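Local coordinates for protein Xcc_ctr_pt (Xanthomonas campestris pv. campestris, PDB 6NJW) that probably cleaves DNA as a metal-dependent OLD-family nuclease, of which this chain is the C-terminal region carrying the Toprim domain, at residues 23-28 with 75-80; 47-52 with 216-221; 60-65 with 97-102. All blocks are in the same frame, centred on the assembly; numbering follows the deposited sequence.

Contact 1: 23-28 with 75-80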
ATOM      1  N   VAL A  23       3.008 -12.533  -3.803  1.00 30.91           N
ATOM      2  CA  VAL A  23       3.412 -11.666  -2.697  1.00 30.63           C
ATOM      3  C   VAL A  23       3.088 -10.217  -3.036  1.00 33.33           C
ATOM      4  O   VAL A  23       3.417  -9.747  -4.123  1.00 34.59           O
ATOM      5  CB  VAL A  23       4.911 -11.780  -2.366  1.00 30.70           C
ATOM      6  CG1 VAL A  23       5.221 -10.881  -1.162  1.00 30.57           C
ATOM      7  CG2 VAL A  23       5.272 -13.212  -2.029  1.00 34.53           C
ATOM      8  N   ILE A  24       2.459  -9.515  -2.101  1.00 32.85           N
ATOM      9  CA  ILE A  24       2.236  -8.078  -2.182  1.00 32.75           C
ATOM     10  C   ILE A  24       3.228  -7.392  -1.249  1.00 27.69           C
ATOM     11  O   ILE A  24       3.139  -7.549  -0.027  1.00 33.50           O
ATOM     12  CB  ILE A  24       0.798  -7.712  -1.785  1.00 30.83           C
ATOM     13  CG1 ILE A  24      -0.210  -8.304  -2.784  1.00 31.85           C
ATOM     14  CG2 ILE A  24       0.664  -6.192  -1.661  1.00 30.74           C
ATOM     15  CD1 ILE A  24      -1.644  -8.403  -2.177  1.00 32.61           C
ATOM     16  N   LEU A  25       4.136  -6.598  -1.812  1.00 31.70           N
ATOM     17  CA  LEU A  25       5.174  -5.920  -1.036  1.00 35.43           C
ATOM     18  C   LEU A  25       4.721  -4.503  -0.727  1.00 31.81           C
ATOM     19  O   LEU A  25       4.364  -3.755  -1.649  1.00 31.80           O
ATOM     20  CB  LEU A  25       6.497  -5.887  -1.813  1.00 30.65           C
ATOM     21  CG  LEU A  25       7.114  -7.248  -2.118  1.00 32.83           C
ATOM     22  CD1 LEU A  25       8.301  -7.050  -3.084  1.00 34.08           C
ATOM     23  CD2 LEU A  25       7.548  -7.892  -0.804  1.00 37.66           C
ATOM     24  N   VAL A  26       4.741  -4.140   0.560  1.00 32.94           N
ATOM     25  CA  VAL A  26       4.284  -2.845   1.043  1.00 35.77           C
ATOM     26  C   VAL A  26       5.346  -2.266   1.978  1.00 35.36           C
ATOM     27  O   VAL A  26       6.233  -2.971   2.454  1.00 35.40           O
ATOM     28  CB  VAL A  26       2.919  -2.959   1.760  1.00 33.82           C
ATOM     29  CG1 VAL A  26       1.875  -3.612   0.801  1.00 35.50           C
ATOM     30  CG2 VAL A  26       3.050  -3.755   3.028  1.00 35.06           C
ATOM     31  N   GLU A  27       5.245  -0.960   2.243  1.00 36.52           N
ATOM     32  CA  GLU A  27       6.295  -0.286   3.005  1.00 39.36           C
ATOM     33  C   GLU A  27       6.193  -0.538   4.506  1.00 43.36           C
ATOM     34  O   GLU A  27       7.215  -0.681   5.181  1.00 40.95           O
ATOM     35  CB  GLU A  27       6.257   1.218   2.741  1.00 38.26           C
ATOM     36  CG  GLU A  27       6.696   1.621   1.336  1.00 39.64           C
ATOM     37  CD  GLU A  27       6.680   3.140   1.169  1.00 47.57           C
ATOM     38  OE1 GLU A  27       6.575   3.840   2.199  1.00 48.56           O
ATOM     39  OE2 GLU A  27       6.771   3.630   0.025  1.00 46.44           O
ATOM     40  N   GLY A  28       4.985  -0.566   5.059  1.00 43.13           N
ATOM     41  CA  GLY A  28       4.876  -0.632   6.502  1.00 42.14           C
ATOM     42  C   GLY A  28       3.607  -1.268   7.026  1.00 49.99           C
ATOM     43  O   GLY A  28       2.860  -1.929   6.286  1.00 39.40           O
ATOM     44  N   ILE A  75       8.513 -15.774  -8.178  1.00 38.06           N
ATOM     45  CA  ILE A  75       7.164 -15.748  -7.614  1.00 35.23           C
ATOM     46  C   ILE A  75       6.495 -14.454  -8.069  1.00 37.24           C
ATOM     47  O   ILE A  75       7.102 -13.381  -7.947  1.00 36.13           O
ATOM     48  CB  ILE A  75       7.205 -15.833  -6.071  1.00 37.31           C
ATOM     49  CG1 ILE A  75       7.673 -17.215  -5.605  1.00 40.39           C
ATOM     50  CG2 ILE A  75       5.862 -15.531  -5.431  1.00 40.71           C
ATOM     51  CD1 ILE A  75       7.826 -17.296  -4.105  1.00 42.43           C
ATOM     52  N   PRO A  76       5.267 -14.501  -8.588  1.00 36.79           N
ATOM     53  CA  PRO A  76       4.567 -13.254  -8.934  1.00 38.20           C
ATOM     54  C   PRO A  76       4.446 -12.332  -7.723  1.00 29.66           C
ATOM     55  O   PRO A  76       4.110 -12.763  -6.620  1.00 32.81           O
ATOM     56  CB  PRO A  76       3.190 -13.735  -9.409  1.00 43.69           C
ATOM     57  CG  PRO A  76       3.345 -15.196  -9.705  1.00 41.79           C
ATOM     58  CD  PRO A  76       4.445 -15.704  -8.833  1.00 36.00           C
ATOM     59  N   HIS A  77       4.724 -11.043  -7.932  1.00 31.53           N
ATOM     60  CA  HIS A  77       4.653 -10.103  -6.832  1.00 32.96           C
ATOM     61  C   HIS A  77       4.332  -8.720  -7.376  1.00 32.27           C
ATOM     62  O   HIS A  77       4.482  -8.447  -8.564  1.00 36.89           O
ATOM     63  CB  HIS A  77       5.965 -10.066  -6.040  1.00 35.38           C
ATOM     64  CG  HIS A  77       7.128  -9.647  -6.875  1.00 33.77           C
ATOM     65  ND1 HIS A  77       7.775 -10.517  -7.725  1.00 34.61           N
ATOM     66  CD2 HIS A  77       7.719  -8.440  -7.046  1.00 36.19           C
ATOM     67  CE1 HIS A  77       8.729  -9.866  -8.373  1.00 35.87           C
ATOM     68  NE2 HIS A  77       8.715  -8.605  -7.980  1.00 38.03           N
ATOM     69  N   VAL A  78       3.880  -7.846  -6.479  1.00 31.19           N
ATOM     70  CA  VAL A  78       3.588  -6.460  -6.809  1.00 33.85           C
ATOM     71  C   VAL A  78       4.231  -5.581  -5.741  1.00 32.99           C
ATOM     72  O   VAL A  78       4.624  -6.053  -4.683  1.00 34.28           O
ATOM     73  CB  VAL A  78       2.070  -6.199  -6.902  1.00 31.49           C
ATOM     74  CG1 VAL A  78       1.479  -6.974  -8.077  1.00 33.00           C
ATOM     75  CG2 VAL A  78       1.372  -6.596  -5.589  1.00 32.09           C
ATOM     76  N   ILE A  79       4.325  -4.282  -6.020  1.00 30.92           N
ATOM     77  CA  ILE A  79       4.859  -3.317  -5.062  1.00 33.69           C
ATOM     78  C   ILE A  79       3.882  -2.158  -4.920  1.00 33.10           C
ATOM     79  O   ILE A  79       3.333  -1.680  -5.914  1.00 34.11           O
ATOM     80  CB  ILE A  79       6.245  -2.787  -5.504  1.00 34.58           C
ATOM     81  CG1 ILE A  79       7.330  -3.831  -5.240  1.00 35.95           C
ATOM     82  CG2 ILE A  79       6.584  -1.464  -4.804  1.00 33.85           C
ATOM     83  CD1 ILE A  79       8.667  -3.510  -5.941  1.00 34.68           C
ATOM     84  N   LEU A  80       3.695  -1.694  -3.688  1.00 35.62           N
ATOM     85  CA  LEU A  80       2.956  -0.476  -3.373  1.00 35.01           C
ATOM     86  C   LEU A  80       3.909   0.448  -2.636  1.00 36.56           C
ATOM     87  O   LEU A  80       4.417   0.090  -1.567  1.00 35.31           O
ATOM     88  CB  LEU A  80       1.734  -0.781  -2.493  1.00 32.63           C
ATOM     89  CG  LEU A  80       0.685  -1.642  -3.196  1.00 35.21           C
ATOM     90  CD1 LEU A  80      -0.318  -2.248  -2.225  1.00 37.28           C
ATOM     91  CD2 LEU A  80      -0.013  -0.728  -4.172  1.00 41.16           C
TER
HETATM   92  O   HOH W   1       3.298   0.570   0.811  1.00 38.66           O
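Val23 to Val26 and His77 to Leu80 run as parallel neighbouring strands, their N-to-C directions 19° apart, joined by backbone bonds: Val23 N to Pro76 O, Val78 N to Val23 O (3.1 Å), Leu25 N to Val78 O and Leu80 N to Leu25 O (3.0 Å). Where the strand of 23-26 ends, a water continues the link, accepting from Glu27 N and donating to Leu80 O.

Ile24 and Val78 lie side by side on one face of the sheet, pointing the same way. CG1 of Val78 is anti to its carbonyl carbon (chi1 -66°), which leaves CG2 between the backbone N and the carbonyl carbon, where it meets CG1 of Ile24 at 3.6 Å. Leu80 reaches back on this face: its CD1 touches CG2 of Ile24 at 4.1 Å and CG1 of Val26 at 4.0 Å. Helix 208-226 packs on this layer through Leu214, Ala213 and Tyr209.

Val23, Leu25, His77 and Ile79 line the other face, under helix 62-68. CD1 of Leu25 crosses the side chain of Ile79 to reach its CG1 at 4.0 Å, and also comes obliquely to the His77 ring. That ring is held at both nitrogens: ND1 donates almost straight (177°) and in the ring plane to Ile75 O, while NE2 bonds to the hydroxyl of Tyr127, fixing the ring's rotation.

Glu27 follows the strand. Its chain is extended beyond CG, and OE2 accepts from Thr81 OG1 and from the backbone N of Asp82. Glu27, Asp82 and Asp84 form an acidic cluster at the C-terminal ends of the strands; here Asp82 and Tyr209 hold the magnesium, not Glu27 or Asp84, its ligands in another crystal structure. A glutamate after the first strand and a DxD pair ending the third mark a Toprim domain.

Contact 2: 47-52 with 216-221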
ATOM      1  N   ASP A  47      -5.983 -14.774   0.922  1.00 35.89           N
ATOM      2  CA  ASP A  47      -5.590 -16.004   1.604  1.00 45.61           C
ATOM      3  C   ASP A  47      -5.989 -17.227   0.798  1.00 41.11           C
ATOM      4  O   ASP A  47      -5.201 -18.166   0.649  1.00 40.67           O
ATOM      5  CB  ASP A  47      -6.225 -16.060   2.990  1.00 44.38           C
ATOM      6  CG  ASP A  47      -5.770 -14.925   3.879  1.00 57.84           C
ATOM      7  OD1 ASP A  47      -4.600 -14.503   3.739  1.00 60.66           O
ATOM      8  OD2 ASP A  47      -6.577 -14.452   4.711  1.00 66.88           O
ATOM      9  N   MET A  48      -7.214 -17.222   0.262  1.00 43.33           N
ATOM     10  CA  MET A  48      -7.661 -18.334  -0.568  1.00 46.49           C
ATOM     11  C   MET A  48      -6.808 -18.458  -1.820  1.00 39.58           C
ATOM     12  O   MET A  48      -6.528 -19.573  -2.270  1.00 39.70           O
ATOM     13  CB  MET A  48      -9.133 -18.144  -0.929  1.00 41.28           C
ATOM     14  CG  MET A  48     -10.024 -17.852   0.255  1.00 43.85           C
ATOM     15  SD  MET A  48     -10.362 -19.353   1.165  1.00 55.90           S
ATOM     16  CE  MET A  48     -11.305 -20.292  -0.026  1.00 41.95           C
ATOM     17  N   LEU A  49      -6.346 -17.333  -2.362  1.00 38.55           N
ATOM     18  CA  LEU A  49      -5.487 -17.330  -3.541  1.00 34.86           C
ATOM     19  C   LEU A  49      -4.025 -17.631  -3.236  1.00 39.42           C
ATOM     20  O   LEU A  49      -3.214 -17.648  -4.164  1.00 42.99           O
ATOM     21  CB  LEU A  49      -5.572 -15.968  -4.246  1.00 39.55           C
ATOM     22  CG  LEU A  49      -6.880 -15.648  -4.996  1.00 45.86           C
ATOM     23  CD1 LEU A  49      -7.017 -14.147  -5.315  1.00 38.60           C
ATOM     24  CD2 LEU A  49      -6.979 -16.473  -6.247  1.00 39.11           C
ATOM     25  N   GLY A  50      -3.651 -17.832  -1.977  1.00 39.99           N
ATOM     26  CA  GLY A  50      -2.246 -18.056  -1.670  1.00 39.46           C
ATOM     27  C   GLY A  50      -1.362 -16.830  -1.786  1.00 40.93           C
ATOM     28  O   GLY A  50      -0.166 -16.965  -2.060  1.00 41.74           O
ATOM     29  N   ILE A  51      -1.919 -15.629  -1.618  1.00 36.53           N
ATOM     30  CA  ILE A  51      -1.144 -14.389  -1.712  1.00 36.50           C
ATOM     31  C   ILE A  51      -0.865 -13.883  -0.308  1.00 38.99           C
ATOM     32  O   ILE A  51      -1.788 -13.749   0.503  1.00 41.08           O
ATOM     33  CB  ILE A  51      -1.880 -13.326  -2.547  1.00 37.95           C
ATOM     34  CG1 ILE A  51      -2.026 -13.819  -3.980  1.00 36.29           C
ATOM     35  CG2 ILE A  51      -1.113 -12.004  -2.548  1.00 38.92           C
ATOM     36  CD1 ILE A  51      -3.087 -13.114  -4.778  1.00 38.22           C
ATOM     37  N   THR A  52       0.413 -13.624  -0.012  1.00 38.49           N
ATOM     38  CA  THR A  52       0.860 -13.091   1.269  1.00 36.30           C
ATOM     39  C   THR A  52       1.212 -11.617   1.124  1.00 36.44           C
ATOM     40  O   THR A  52       1.768 -11.206   0.102  1.00 35.80           O
ATOM     41  CB  THR A  52       2.094 -13.846   1.783  1.00 45.54           C
ATOM     42  OG1 THR A  52       1.882 -15.255   1.686  1.00 51.24           O
ATOM     43  CG2 THR A  52       2.359 -13.507   3.237  1.00 44.52           C
ATOM     44  N   HIS A 216      -3.502  -6.606 -10.377  1.00 34.86           N
ATOM     45  CA  HIS A 216      -2.331  -7.132 -11.070  1.00 32.38           C
ATOM     46  C   HIS A 216      -1.950  -8.507 -10.527  1.00 33.38           C
ATOM     47  O   HIS A 216      -1.739  -9.446 -11.301  1.00 34.57           O
ATOM     48  CB  HIS A 216      -1.149  -6.165 -10.935  1.00 29.09           C
ATOM     49  CG  HIS A 216       0.041  -6.562 -11.755  1.00 34.02           C
ATOM     50  ND1 HIS A 216       0.322  -6.000 -12.982  1.00 39.54           N
ATOM     51  CD2 HIS A 216       1.005  -7.493 -11.542  1.00 32.51           C
ATOM     52  CE1 HIS A 216       1.410  -6.557 -13.486  1.00 35.36           C
ATOM     53  NE2 HIS A 216       1.844  -7.467 -12.632  1.00 32.17           N
ATOM     54  N   ILE A 217      -1.870  -8.650  -9.197  1.00 33.35           N
ATOM     55  CA  ILE A 217      -1.424  -9.924  -8.632  1.00 33.93           C
ATOM     56  C   ILE A 217      -2.509 -10.982  -8.778  1.00 40.48           C
ATOM     57  O   ILE A 217      -2.217 -12.162  -9.015  1.00 35.16           O
ATOM     58  CB  ILE A 217      -0.976  -9.759  -7.163  1.00 32.16           C
ATOM     59  CG1 ILE A 217      -0.269 -11.030  -6.659  1.00 38.63           C
ATOM     60  CG2 ILE A 217      -2.115  -9.435  -6.227  1.00 32.62           C
ATOM     61  CD1 ILE A 217       0.994 -11.353  -7.450  1.00 44.02           C
ATOM     62  N   ARG A 218      -3.776 -10.580  -8.644  1.00 35.60           N
ATOM     63  CA  ARG A 218      -4.882 -11.505  -8.893  1.00 36.92           C
ATOM     64  C   ARG A 218      -4.838 -12.028 -10.325  1.00 36.01           C
ATOM     65  O   ARG A 218      -4.994 -13.234 -10.570  1.00 37.27           O
ATOM     66  CB  ARG A 218      -6.211 -10.795  -8.599  1.00 32.81           C
ATOM     67  CG  ARG A 218      -7.486 -11.660  -8.706  1.00 33.46           C
ATOM     68  CD  ARG A 218      -8.049 -11.813 -10.145  1.00 36.68           C
ATOM     69  NE  ARG A 218      -7.993 -10.603 -10.966  1.00 35.27           N
ATOM     70  CZ  ARG A 218      -8.824  -9.579 -10.829  1.00 38.26           C
ATOM     71  NH1 ARG A 218      -9.766  -9.620  -9.894  1.00 37.17           N
ATOM     72  NH2 ARG A 218      -8.715  -8.519 -11.623  1.00 37.61           N
ATOM     73  N   ASP A 219      -4.615 -11.133 -11.287  1.00 37.69           N
ATOM     74  CA  ASP A 219      -4.552 -11.546 -12.682  1.00 36.23           C
ATOM     75  C   ASP A 219      -3.439 -12.561 -12.903  1.00 42.45           C
ATOM     76  O   ASP A 219      -3.644 -13.583 -13.566  1.00 41.00           O
ATOM     77  CB  ASP A 219      -4.347 -10.332 -13.586  1.00 40.45           C
ATOM     78  CG  ASP A 219      -5.620  -9.532 -13.800  1.00 43.37           C
ATOM     79  OD1 ASP A 219      -6.669  -9.873 -13.209  1.00 41.20           O
ATOM     80  OD2 ASP A 219      -5.567  -8.547 -14.565  1.00 44.75           O
ATOM     81  N   ALA A 220      -2.259 -12.305 -12.334  1.00 37.69           N
ATOM     82  CA  ALA A 220      -1.125 -13.203 -12.533  1.00 42.27           C
ATOM     83  C   ALA A 220      -1.407 -14.593 -11.974  1.00 46.17           C
ATOM     84  O   ALA A 220      -1.066 -15.606 -12.597  1.00 43.73           O
ATOM     85  CB  ALA A 220       0.126 -12.616 -11.881  1.00 42.71           C
ATOM     86  N   ILE A 221      -2.025 -14.669 -10.798  1.00 40.30           N
ATOM     87  CA  ILE A 221      -2.323 -15.982 -10.229  1.00 42.85           C
ATOM     88  C   ILE A 221      -3.422 -16.681 -11.031  1.00 46.07           C
ATOM     89  O   ILE A 221      -3.353 -17.892 -11.285  1.00 47.25           O
ATOM     90  CB  ILE A 221      -2.706 -15.840  -8.744  1.00 37.54           C
ATOM     91  CG1 ILE A 221      -1.550 -15.274  -7.911  1.00 44.02           C
ATOM     92  CG2 ILE A 221      -3.172 -17.177  -8.162  1.00 42.60           C
ATOM     93  CD1 ILE A 221      -0.293 -16.035  -8.043  1.00 50.28           C
TER
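The side chains of Ile51 and Ile217 run antiparallel alongside one another, and their apolar branches make the centre of this contact. CD1 of Ile51 is the shared tip: it meets CG1 of Ile217 at 4.0 Å, touches CG2 of the same residue, and lies 4.1 Å from CG1 of Ile221, one helical turn further on. In Ile217, CG1 stands anti to the backbone N (chi1 -170°), which leaves CG2 between the N and the carbonyl carbon, and both branches face the Ile51 methyl. Leu49 adds a second apolar patch, CD2 to CG2 of Ile221 at 4.3 Å, while its CD1 rests 4.2 Å from CG of Arg218.

Helix 208-226 packs across one face of the parallel Toprim sheet: Ile51 begins strand 51-55, outermost within this chain, and Ile217 also touches Ile24 and Val78.

The polar bonds do not join the two segments. A type I turn from Asp47 to Gly50 leads into the strand, while Gly50 and Thr52 bond by their backbones to Gly22, Thr52 also to Ile24. On the helix, Arg218 turns its guanidinium side-on to Asp219; NE, at 2.7 Å, and NH2 both donate to OD1 in a salt bridge.

Contact 3: 60-65 with 97-102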
ATOM      1  N   ASN A  60      13.142   0.065   0.984  1.00 43.90           N
ATOM      2  CA  ASN A  60      14.108  -0.706   0.220  1.00 46.52           C
ATOM      3  C   ASN A  60      13.437  -2.003  -0.209  1.00 43.29           C
ATOM      4  O   ASN A  60      13.431  -2.982   0.537  1.00 39.43           O
ATOM      5  CB  ASN A  60      15.373  -0.978   1.022  1.00 42.45           C
ATOM      6  CG  ASN A  60      16.425  -1.664   0.187  1.00 45.02           C
ATOM      7  OD1 ASN A  60      16.308  -1.727  -1.041  1.00 48.96           O
ATOM      8  ND2 ASN A  60      17.455  -2.190   0.838  1.00 52.23           N
ATOM      9  N   PHE A  61      12.896  -2.012  -1.426  1.00 40.80           N
ATOM     10  CA  PHE A  61      12.256  -3.192  -1.982  1.00 43.20           C
ATOM     11  C   PHE A  61      13.236  -4.128  -2.674  1.00 40.83           C
ATOM     12  O   PHE A  61      12.878  -5.271  -2.971  1.00 35.56           O
ATOM     13  CB  PHE A  61      11.150  -2.764  -2.968  1.00 34.45           C
ATOM     14  CG  PHE A  61       9.948  -2.157  -2.288  1.00 34.27           C
ATOM     15  CD1 PHE A  61       8.937  -2.963  -1.799  1.00 31.91           C
ATOM     16  CD2 PHE A  61       9.852  -0.788  -2.111  1.00 39.76           C
ATOM     17  CE1 PHE A  61       7.835  -2.416  -1.162  1.00 33.98           C
ATOM     18  CE2 PHE A  61       8.757  -0.219  -1.472  1.00 41.87           C
ATOM     19  CZ  PHE A  61       7.737  -1.036  -0.989  1.00 35.48           C
ATOM     20  N   THR A  62      14.471  -3.692  -2.909  1.00 36.48           N
ATOM     21  CA  THR A  62      15.375  -4.471  -3.754  1.00 38.99           C
ATOM     22  C   THR A  62      15.652  -5.885  -3.241  1.00 37.54           C
ATOM     23  O   THR A  62      15.619  -6.824  -4.056  1.00 39.60           O
ATOM     24  CB  THR A  62      16.674  -3.677  -3.947  1.00 41.49           C
ATOM     25  OG1 THR A  62      16.332  -2.365  -4.397  1.00 39.92           O
ATOM     26  CG2 THR A  62      17.535  -4.332  -4.994  1.00 39.10           C
ATOM     27  N   PRO A  63      15.945  -6.118  -1.955  1.00 39.16           N
ATOM     28  CA  PRO A  63      16.204  -7.505  -1.521  1.00 40.25           C
ATOM     29  C   PRO A  63      15.023  -8.423  -1.740  1.00 38.88           C
ATOM     30  O   PRO A  63      15.218  -9.607  -2.036  1.00 33.43           O
ATOM     31  CB  PRO A  63      16.512  -7.356  -0.024  1.00 39.34           C
ATOM     32  CG  PRO A  63      16.968  -5.937   0.115  1.00 44.45           C
ATOM     33  CD  PRO A  63      16.139  -5.163  -0.851  1.00 41.23           C
ATOM     34  N   TYR A  64      13.798  -7.909  -1.614  1.00 37.39           N
ATOM     35  CA  TYR A  64      12.619  -8.742  -1.846  1.00 36.67           C
ATOM     36  C   TYR A  64      12.396  -9.025  -3.322  1.00 35.99           C
ATOM     37  O   TYR A  64      11.957 -10.125  -3.688  1.00 35.19           O
ATOM     38  CB  TYR A  64      11.390  -8.072  -1.241  1.00 36.80           C
ATOM     39  CG  TYR A  64      11.475  -8.077   0.253  1.00 37.54           C
ATOM     40  CD1 TYR A  64      12.188  -7.089   0.932  1.00 43.73           C
ATOM     41  CD2 TYR A  64      10.898  -9.095   0.988  1.00 44.88           C
ATOM     42  CE1 TYR A  64      12.290  -7.093   2.315  1.00 44.84           C
ATOM     43  CE2 TYR A  64      10.996  -9.117   2.375  1.00 49.03           C
ATOM     44  CZ  TYR A  64      11.692  -8.114   3.027  1.00 49.85           C
ATOM     45  OH  TYR A  64      11.782  -8.131   4.399  1.00 56.78           O
ATOM     46  N   VAL A  65      12.640  -8.042  -4.192  1.00 35.24           N
ATOM     47  CA  VAL A  65      12.523  -8.315  -5.619  1.00 34.08           C
ATOM     48  C   VAL A  65      13.589  -9.316  -6.059  1.00 37.75           C
ATOM     49  O   VAL A  65      13.342 -10.175  -6.922  1.00 37.89           O
ATOM     50  CB  VAL A  65      12.583  -6.999  -6.424  1.00 30.86           C
ATOM     51  CG1 VAL A  65      12.636  -7.278  -7.918  1.00 34.54           C
ATOM     52  CG2 VAL A  65      11.378  -6.153  -6.090  1.00 36.74           C
ATOM     53  N   LEU A  97      12.789   2.769  -7.672  1.00 42.79           N
ATOM     54  CA  LEU A  97      12.239   1.930  -8.730  1.00 45.61           C
ATOM     55  C   LEU A  97      13.294   1.510  -9.745  1.00 39.85           C
ATOM     56  O   LEU A  97      13.203   0.418 -10.306  1.00 41.67           O
ATOM     57  CB  LEU A  97      11.086   2.652  -9.445  1.00 41.55           C
ATOM     58  CG  LEU A  97       9.785   2.770  -8.650  1.00 44.22           C
ATOM     59  CD1 LEU A  97       8.696   3.473  -9.465  1.00 43.71           C
ATOM     60  CD2 LEU A  97       9.314   1.397  -8.196  1.00 44.08           C
ATOM     61  N   ILE A  98      14.298   2.343 -10.007  1.00 45.95           N
ATOM     62  CA  ILE A  98      15.410   1.874 -10.835  1.00 44.95           C
ATOM     63  C   ILE A  98      16.113   0.701 -10.156  1.00 39.09           C
ATOM     64  O   ILE A  98      16.529  -0.262 -10.814  1.00 45.22           O
ATOM     65  CB  ILE A  98      16.383   3.031 -11.133  1.00 50.17           C
ATOM     66  CG1 ILE A  98      15.735   4.017 -12.115  1.00 48.25           C
ATOM     67  CG2 ILE A  98      17.694   2.492 -11.706  1.00 47.80           C
ATOM     68  CD1 ILE A  98      16.535   5.287 -12.323  1.00 55.34           C
ATOM     69  N   ASN A  99      16.228   0.751  -8.831  1.00 41.14           N
ATOM     70  CA  ASN A  99      16.890  -0.331  -8.107  1.00 41.25           C
ATOM     71  C   ASN A  99      16.166  -1.660  -8.294  1.00 44.01           C
ATOM     72  O   ASN A  99      16.814  -2.706  -8.440  1.00 42.17           O
ATOM     73  CB  ASN A  99      17.008   0.031  -6.629  1.00 45.21           C
ATOM     74  CG  ASN A  99      18.166   0.987  -6.364  1.00 49.80           C
ATOM     75  OD1 ASN A  99      19.096   1.064  -7.155  1.00 49.45           O
ATOM     76  ND2 ASN A  99      18.093   1.732  -5.269  1.00 49.24           N
ATOM     77  N   VAL A 100      14.826  -1.649  -8.331  1.00 43.40           N
ATOM     78  CA  VAL A 100      14.141  -2.916  -8.606  1.00 38.09           C
ATOM     79  C   VAL A 100      14.044  -3.207 -10.102  1.00 39.65           C
ATOM     80  O   VAL A 100      14.049  -4.379 -10.502  1.00 41.62           O
ATOM     81  CB  VAL A 100      12.755  -2.979  -7.932  1.00 35.03           C
ATOM     82  CG1 VAL A 100      12.910  -2.983  -6.420  1.00 36.12           C
ATOM     83  CG2 VAL A 100      11.862  -1.830  -8.368  1.00 40.07           C
ATOM     84  N   LEU A 101      13.963  -2.186 -10.962  1.00 35.16           N
ATOM     85  CA  LEU A 101      13.898  -2.483 -12.388  1.00 39.57           C
ATOM     86  C   LEU A 101      15.206  -3.080 -12.894  1.00 43.19           C
ATOM     87  O   LEU A 101      15.192  -3.914 -13.809  1.00 44.46           O
ATOM     88  CB  LEU A 101      13.533  -1.231 -13.182  1.00 43.99           C
ATOM     89  CG  LEU A 101      12.072  -0.760 -13.096  1.00 38.80           C
ATOM     90  CD1 LEU A 101      11.941   0.665 -13.622  1.00 43.65           C
ATOM     91  CD2 LEU A 101      11.138  -1.686 -13.846  1.00 38.77           C
ATOM     92  N   ASP A 102      16.339  -2.686 -12.300  1.00 45.58           N
ATOM     93  CA  ASP A 102      17.615  -3.322 -12.632  1.00 47.61           C
ATOM     94  C   ASP A 102      17.598  -4.816 -12.336  1.00 44.65           C
ATOM     95  O   ASP A 102      18.287  -5.587 -13.010  1.00 45.59           O
ATOM     96  CB  ASP A 102      18.754  -2.663 -11.861  1.00 46.46           C
ATOM     97  CG  ASP A 102      19.108  -1.291 -12.391  1.00 49.04           C
ATOM     98  OD1 ASP A 102      18.698  -0.948 -13.519  1.00 52.09           O
ATOM     99  OD2 ASP A 102      19.794  -0.552 -11.659  1.00 53.91           O
TER
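Val65 and Val100 cross at about a right angle where helix 62-68 meets helix 93-104. Followed outward, CB of Val65 is 4.0 Å from CG1 of Val100. Of its two branches, CG1 stands anti to the backbone N (chi1 173°) and comes to 4.1 Å from the carbonyl oxygen of Val100; CG2 makes the tight touch, 3.5 Å from CG1 of Val100, with CB of Val100 behind it.

The same CG1 of Val100 also reaches CB of Phe61 at 3.9 Å, so one methyl touches both Phe61 and Val65. The Phe61 ring leads away from this contact toward Glu27, a magnesium ligand in another crystal structure of the protein.

Thr62 brings its side chain obliquely across Asn99. OG1 lies 3.3 Å from CB of Asn99, a close polar-to-carbon contact, while CG2 faces the Asn99 carbonyl oxygen. Asn60 makes a capping bond within its own segment: its OD1 accepts from Thr62 N at 3.3 Å, the donor standing above the carbonyl plane.

Both helices lie on the sheet face that carries His77 and Ile79. Val65 touches those two residues of strand 77-82, and Val65 and Val100 together meet Tyr127 of strand 127-130; beyond Val100, Leu97 and Leu101 turn to helix 115-123.

From the N terminus, strand 22-26 comes first and is paired later with strand 77-82, which closes contact 1 after helix 29-41, strand 51-55 and helix 62-68 have been traversed. Inside that excursion lie 47-52 and 60-65, the first halves of the other two contacts. Contact 3 is completed soon after strand 77-82, by helix 93-104, so it crosses contact 1. Contact 2 closes last, when helix 208-226 returns from the far end of the chain; it also crosses contact 1 and encloses contact 3 entirely. Contact 1 forms the centre of the sheet, with the helix of contact 2 on one face and the two helices of contact 3 on the other, the centres of contacts 2 and 3 about 21 Å apart.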